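Local coordinates for protein putative P450-like enzyme (Streptomyces himastatinicus ATCC 53653, PDB 5Z9J) that binds heme b as a cytochrome P450 family member and probably acts as a monooxygenase in bacterial secondary metabolism, at residues Leu135-Asp140 with Arg350-Met355. Numbering follows the deposited sequence.
Sequences LIMISD and RQLARM. With HEM (protoporphyrin IX containing Fe), chain E.
M137 and L352 meet through methyl groups, CE of M137 lying 4.1 Å from CD1 of L352, and this pair makes most of the contact between segments 135-140 and 350-355, which lie on helices 132-142 and 350-367. The methionine reaches across because its chain bends at chi2 and again at chi3 (-62° and -70°), turning the terminal methyl toward the second helix. A long, unbranched thioether suits a gap whose nearest CA atoms, those of M137 and L352, are 9.0 Å apart. L352 answers with a forked end: while CD1 takes the methionine, CD2 rests 3.9 Å from the heme vinyl carbon CBC. I138 comes to the same vinyl carbon from a different direction, roughly at right angles to the leucine, its CD1 4.0 Å from CBC, so a residue from each helix packs against the vinyl tip. The next residue after the leucine, A353, is small enough to let its helix lie close to the porphyrin, its CB 3.7 Å from CAB of the second vinyl group. Away from the heme the packing thins: M137 and L352 are buried, whereas M355 is partly exposed and adds little, touching M137 by methyls alone, CE to CE at 4.3 Å. V106 of helix 96-116 touches both methionines. Helix 350-367 directly follows the loop carrying C347, the axial ligand of the iron, and corresponds to the L helix of the P450 fold. No hydrogen bond crosses between 135-140 and 350-355, so these segments are held by van der Waals packing, which provides an apolar setting for the vinyl edge of the heme.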
loop_
_atom_site.group_PDB
_atom_site.type_symbol
_atom_site.label_atom_id
_atom_site.label_comp_id
_atom_site.label_asym_id
_atom_site.label_seq_id
_atom_site.Cartn_x
_atom_site.Cartn_y
_atom_site.Cartn_z
ATOM N N LEU A 135 8.027 7.650 -3.507
ATOM C CA LEU A 135 8.700 8.165 -2.339
ATOM C C LEU A 135 8.950 9.677 -2.492
ATOM O O LEU A 135 8.725 10.462 -1.568
ATOM C CB LEU A 135 10.022 7.438 -2.092
ATOM C CG LEU A 135 10.700 8.073 -0.848
ATOM C CD1 LEU A 135 9.744 7.977 0.360
ATOM C CD2 LEU A 135 12.049 7.515 -0.523
ATOM N N ILE A 136 9.472 10.077 -3.637
ATOM C CA ILE A 136 9.738 11.480 -3.896
ATOM C C ILE A 136 8.453 12.338 -3.851
ATOM O O ILE A 136 8.446 13.437 -3.262
ATOM C CB ILE A 136 10.458 11.676 -5.229
ATOM C CG1 ILE A 136 11.887 11.135 -5.138
ATOM C CG2 ILE A 136 10.528 13.164 -5.607
ATOM C CD1 ILE A 136 12.616 11.093 -6.485
ATOM N N MET A 137 7.387 11.829 -4.451
ATOM C CA MET A 137 6.097 12.515 -4.514
ATOM C C MET A 137 5.529 12.782 -3.149
ATOM O O MET A 137 4.936 13.844 -2.913
ATOM C CB MET A 137 5.078 11.707 -5.332
ATOM C CG MET A 137 5.332 11.692 -6.831
ATOM S SD MET A 137 5.261 13.325 -7.616
ATOM C CE MET A 137 3.525 13.744 -7.523
ATOM N N ILE A 138 5.619 11.794 -2.264
ATOM C CA ILE A 138 5.071 11.964 -0.936
ATOM C C ILE A 138 5.987 12.882 -0.132
ATOM O O ILE A 138 5.522 13.661 0.642
ATOM C CB ILE A 138 4.886 10.656 -0.197
ATOM C CG1 ILE A 138 3.909 9.749 -0.998
ATOM C CG2 ILE A 138 4.216 10.907 1.125
ATOM C CD1 ILE A 138 3.761 8.379 -0.380
ATOM N N SER A 139 7.282 12.765 -0.344
ATOM C CA SER A 139 8.239 13.609 0.394
ATOM C C SER A 139 7.981 15.067 0.060
ATOM O O SER A 139 7.831 15.880 0.969
ATOM C CB SER A 139 9.666 13.187 0.065
ATOM O OG SER A 139 9.861 11.812 0.377
ATOM N N ASP A 140 7.810 15.378 -1.217
ATOM C CA ASP A 140 7.506 16.733 -1.644
ATOM C C ASP A 140 6.155 17.172 -1.098
ATOM O O ASP A 140 6.027 18.277 -0.603
ATOM C CB ASP A 140 7.464 16.832 -3.167
ATOM C CG ASP A 140 8.807 16.669 -3.791
ATOM O OD1 ASP A 140 9.797 16.718 -3.044
ATOM O OD2 ASP A 140 8.885 16.466 -5.017
ATOM N N ARG A 350 -5.676 7.096 -3.213
ATOM C CA ARG A 350 -6.023 6.448 -4.498
ATOM C C ARG A 350 -5.819 7.355 -5.731
ATOM O O ARG A 350 -5.212 6.929 -6.721
ATOM C CB ARG A 350 -7.473 5.968 -4.468
ATOM C CG ARG A 350 -8.481 7.103 -4.473
ATOM C CD ARG A 350 -9.862 6.661 -4.099
ATOM N NE ARG A 350 -10.704 7.822 -3.817
ATOM C CZ ARG A 350 -10.790 8.444 -2.645
ATOM N NH1 ARG A 350 -10.108 8.013 -1.585
ATOM N NH2 ARG A 350 -11.589 9.495 -2.541
ATOM N N GLN A 351 -6.246 8.620 -5.636
ATOM C CA GLN A 351 -6.119 9.570 -6.724
ATOM C C GLN A 351 -4.642 9.831 -7.069
ATOM O O GLN A 351 -4.237 9.725 -8.220
ATOM C CB GLN A 351 -6.838 10.883 -6.367
ATOM C CG GLN A 351 -6.701 11.919 -7.460
ATOM C CD GLN A 351 -7.620 13.120 -7.341
ATOM O OE1 GLN A 351 -8.339 13.317 -6.335
ATOM N NE2 GLN A 351 -7.556 13.972 -8.353
ATOM N N LEU A 352 -3.824 10.128 -6.063
ATOM C CA LEU A 352 -2.393 10.288 -6.291
ATOM C C LEU A 352 -1.728 9.028 -6.848
ATOM O O LEU A 352 -0.828 9.116 -7.689
ATOM C CB LEU A 352 -1.680 10.701 -4.992
ATOM C CG LEU A 352 -0.145 10.673 -5.050
ATOM C CD1 LEU A 352 0.346 11.522 -6.229
ATOM C CD2 LEU A 352 0.475 11.294 -3.765
ATOM N N ALA A 353 -2.118 7.862 -6.325
ATOM C CA ALA A 353 -1.485 6.604 -6.746
ATOM C C ALA A 353 -1.791 6.303 -8.206
ATOM O O ALA A 353 -0.917 5.859 -8.941
ATOM C CB ALA A 353 -1.907 5.451 -5.838
ATOM N N ARG A 354 -3.049 6.505 -8.597
ATOM C CA ARG A 354 -3.462 6.347 -9.984
ATOM C C ARG A 354 -2.810 7.438 -10.874
ATOM O O ARG A 354 -2.331 7.166 -11.950
ATOM C CB ARG A 354 -4.964 6.435 -10.052
ATOM C CG ARG A 354 -5.693 5.189 -9.520
ATOM C CD ARG A 354 -7.179 5.466 -9.300
ATOM N NE ARG A 354 -7.943 4.246 -8.976
ATOM C CZ ARG A 354 -9.115 4.216 -8.333
ATOM N NH1 ARG A 354 -9.657 5.331 -7.882
ATOM N NH2 ARG A 354 -9.765 3.045 -8.160
ATOM N N MET A 355 -2.720 8.662 -10.389
ATOM C CA MET A 355 -2.121 9.720 -11.239
ATOM C C MET A 355 -0.635 9.369 -11.515
ATOM O O MET A 355 -0.187 9.388 -12.631
ATOM C CB MET A 355 -2.251 11.095 -10.566
ATOM C CG MET A 355 -1.677 12.244 -11.379
ATOM S SD MET A 355 -0.082 12.510 -10.743
ATOM C CE MET A 355 -0.466 13.164 -9.134
HETATM C CHA HEM E . -5.733 2.744 2.631
HETATM C CHB HEM E . -3.917 0.135 -0.962
HETATM C CHC HEM E . -1.435 4.030 -2.398
HETATM C CHD HEM E . -2.476 6.293 1.681
HETATM C C1A HEM E . -5.525 1.667 1.798
HETATM C C2A HEM E . -6.149 0.342 1.855
HETATM C C3A HEM E . -5.657 -0.378 0.844
HETATM C C4A HEM E . -4.691 0.465 0.123
HETATM C CMA HEM E . -6.014 -1.834 0.514
HETATM C CAA HEM E . -7.195 -0.142 2.880
HETATM C CBA HEM E . -6.538 -0.517 4.215
HETATM C CGA HEM E . -7.503 -1.273 5.138
HETATM O O1A HEM E . -7.086 -1.792 6.203
HETATM O O2A HEM E . -8.714 -1.357 4.865
HETATM C C1B HEM E . -3.141 0.987 -1.698
HETATM C C2B HEM E . -2.580 0.674 -2.985
HETATM C C3B HEM E . -1.895 1.752 -3.384
HETATM C C4B HEM E . -1.992 2.760 -2.340
HETATM C CMB HEM E . -2.804 -0.681 -3.680
HETATM C CAB HEM E . -1.091 1.991 -4.667
HETATM C CBB HEM E . -1.008 1.109 -5.663
HETATM C C1C HEM E . -1.507 5.021 -1.438
HETATM C C2C HEM E . -0.887 6.369 -1.505
HETATM C C3C HEM E . -1.194 6.976 -0.367
HETATM C C4C HEM E . -1.962 6.051 0.426
HETATM C CMC HEM E . -0.098 6.892 -2.718
HETATM C CAC HEM E . -0.844 8.374 0.198
HETATM C CBC HEM E . -0.163 9.298 -0.464
HETATM C C1D HEM E . -3.403 5.532 2.315
HETATM C C2D HEM E . -3.943 5.838 3.606
HETATM C C3D HEM E . -4.965 4.749 3.879
HETATM C C4D HEM E . -4.945 3.875 2.742
HETATM C CMD HEM E . -3.576 7.021 4.536
HETATM C CAD HEM E . -5.783 4.591 5.165
HETATM C CBD HEM E . -7.126 5.278 5.039
HETATM C CGD HEM E . -7.961 4.908 6.252
HETATM O O1D HEM E . -7.607 3.966 6.999
HETATM O O2D HEM E . -9.021 5.552 6.461
HETATM N NA HEM E . -4.666 1.676 0.735
HETATM N NB HEM E . -2.748 2.266 -1.321
HETATM N NC HEM E . -2.113 4.902 -0.243
HETATM N ND HEM E . -4.034 4.381 1.806
HETATM FE FE HEM E . -3.501 3.398 0.207
#